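PDB 3JQQ: ferredoxin NADP reductase from Plasmodium falciparum, which transfers electrons between ferredoxin and NADP(H) through its FAD cofactor in the apicoplast, and may take part in the terminal step of isoprenoid precursor biosynthesis. Local coordinates for the interface of chains A and B. Numbering follows the deposited sequence. Chains: chain A/B, Ferredoxin NADP reductase.

The interface of chains A and B. Residues chain A 12, 97-99; chain B 95-99.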
loop_
_atom_site.group_PDB
_atom_site.type_symbol
_atom_site.label_atom_id
_atom_site.label_comp_id
_atom_site.label_asym_id
_atom_site.label_seq_id
_atom_site.Cartn_x
_atom_site.Cartn_y
_atom_site.Cartn_z
ATOM N N VAL A 12 16.698 -8.316 -14.248
ATOM C CA VAL A 12 16.066 -9.617 -14.078
ATOM C C VAL A 12 16.658 -10.649 -15.034
ATOM O O VAL A 12 16.513 -11.854 -14.824
ATOM C CB VAL A 12 14.534 -9.554 -14.250
ATOM C CG1 VAL A 12 13.890 -8.897 -13.036
ATOM C CG2 VAL A 12 14.169 -8.814 -15.528
ATOM N N GLN A 97 8.554 -17.190 -11.913
ATOM C CA GLN A 97 7.779 -16.087 -12.472
ATOM C C GLN A 97 8.683 -14.923 -12.864
ATOM O O GLN A 97 8.287 -14.050 -13.635
ATOM C CB GLN A 97 6.720 -15.617 -11.473
ATOM C CG GLN A 97 5.720 -16.691 -11.077
ATOM C CD GLN A 97 4.687 -16.189 -10.089
ATOM O OE1 GLN A 97 4.709 -15.025 -9.686
ATOM N NE2 GLN A 97 3.773 -17.067 -9.692
ATOM N N ARG A 98 9.900 -14.917 -12.329
ATOM C CA ARG A 98 10.861 -13.861 -12.622
ATOM C C ARG A 98 10.252 -12.482 -12.394
ATOM O O ARG A 98 10.182 -11.665 -13.313
ATOM C CB ARG A 98 11.368 -13.982 -14.060
ATOM C CG ARG A 98 12.076 -15.291 -14.362
ATOM C CD ARG A 98 12.550 -15.345 -15.805
ATOM N NE ARG A 98 13.243 -16.593 -16.109
ATOM C CZ ARG A 98 14.552 -16.773 -15.973
ATOM N NH1 ARG A 98 15.317 -15.782 -15.537
ATOM N NH2 ARG A 98 15.098 -17.944 -16.272
ATOM N N CYS A 99 9.816 -12.228 -11.166
ATOM C CA CYS A 99 9.215 -10.951 -10.817
ATOM C C CYS A 99 9.985 -10.387 -9.645
ATOM O O CYS A 99 10.165 -11.065 -8.634
ATOM C CB CYS A 99 7.743 -11.129 -10.447
ATOM S SG CYS A 99 6.721 -11.827 -11.766
ATOM N N LYS B 95 10.621 -9.558 -22.695
ATOM C CA LYS B 95 11.164 -10.553 -21.772
ATOM C C LYS B 95 10.060 -11.463 -21.231
ATOM O O LYS B 95 8.889 -11.293 -21.571
ATOM C CB LYS B 95 11.903 -9.855 -20.627
ATOM C CG LYS B 95 13.008 -8.917 -21.100
ATOM C CD LYS B 95 13.666 -8.170 -19.947
ATOM C CE LYS B 95 12.800 -7.023 -19.449
ATOM N NZ LYS B 95 13.530 -6.163 -18.476
ATOM N N LYS B 96 10.431 -12.426 -20.392
ATOM C CA LYS B 96 9.461 -13.387 -19.861
ATOM C C LYS B 96 8.996 -13.065 -18.441
ATOM O O LYS B 96 8.988 -13.929 -17.563
ATOM C CB LYS B 96 9.999 -14.817 -19.957
ATOM C CG LYS B 96 9.850 -15.418 -21.347
ATOM C CD LYS B 96 10.706 -16.659 -21.537
ATOM C CE LYS B 96 10.623 -17.153 -22.975
ATOM N NZ LYS B 96 11.614 -18.229 -23.263
ATOM N N GLN B 97 8.609 -11.809 -18.232
ATOM C CA GLN B 97 8.012 -11.370 -16.977
ATOM C C GLN B 97 6.521 -11.679 -16.955
ATOM O O GLN B 97 5.724 -10.914 -17.497
ATOM C CB GLN B 97 8.173 -9.857 -16.807
ATOM C CG GLN B 97 9.517 -9.383 -16.300
ATOM C CD GLN B 97 9.502 -7.898 -15.969
ATOM O OE1 GLN B 97 10.180 -7.100 -16.615
ATOM N NE2 GLN B 97 8.711 -7.522 -14.970
ATOM N N ARG B 98 6.137 -12.789 -16.337
ATOM C CA ARG B 98 4.720 -13.044 -16.094
ATOM C C ARG B 98 4.365 -12.634 -14.670
ATOM O O ARG B 98 4.335 -13.462 -13.762
ATOM C CB ARG B 98 4.353 -14.507 -16.350
ATOM C CG ARG B 98 4.172 -14.843 -17.824
ATOM C CD ARG B 98 3.315 -16.086 -18.021
ATOM N NE ARG B 98 3.819 -17.230 -17.265
ATOM C CZ ARG B 98 3.550 -18.497 -17.565
ATOM N NH1 ARG B 98 2.786 -18.786 -18.611
ATOM N NH2 ARG B 98 4.049 -19.477 -16.822
ATOM N N CYS B 99 4.098 -11.344 -14.494
ATOM C CA CYS B 99 3.898 -10.766 -13.171
ATOM C C CYS B 99 2.502 -10.170 -13.037
ATOM O O CYS B 99 2.268 -9.014 -13.391
ATOM C CB CYS B 99 4.966 -9.707 -12.921
ATOM S SG CYS B 99 6.606 -10.308 -13.370
#
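An interchain disulfide ties the two reductase molecules into the covalent homodimer, in a loop just ahead of strand 101-104. Cysteine suits this place because its thiol can be oxidised with another into a covalent bond between loops that otherwise make few contacts. The side chain of A:Cys99 is short enough to follow completely. Its CB lies 4.0 Å from CB of B:Cys99, the two methylenes flanking the bridge from opposite subunits. One atom further, SG is set beside the backbone N and anti to the carbonyl carbon (chi1 -60°), and it bonds SG of B:Cys99 at 2.2 Å. The partner sulfur sits in the same sense on its own backbone, chi1 -47°. About the sulfur-sulfur bond the CB atoms are twisted by -101°, a left-handed bridge close to the perpendicular twist that disulfides prefer. The backbone carbonyl O of B:Arg98 approaches SG of A:Cys99 to 3.5 Å, so a peptide oxygen borders the bridge.

Around this bond the loops merely rest on each other, within van der Waals distance and with no polar pair at bonding distance. A:Gln97 turns its CB towards the carbonyl O of B:Arg98, 3.9 Å away, and beyond CG its extended chain carries the amide away from the partner. Glutamine suits such a rim: its methylenes can pack while the polar tip stays at a distance. B:Gln97 works similarly from the opposite loop, with its CG methylene 3.8 Å from the carbonyl O of A:Arg98. A:Arg98, B:Lys95, B:Lys96 and B:Arg98 would put positive charge on both sides, whose repulsion the disulfide may help to hold in check. At the outer edge the long chain of B:Lys95, bent at chi3, crosses A:Val12 at about a right angle; branched valine offers a methyl for packing, set between backbone N and carbonyl carbon, and the terminal amine NZ stops 4.0 Å from that methyl, CG2.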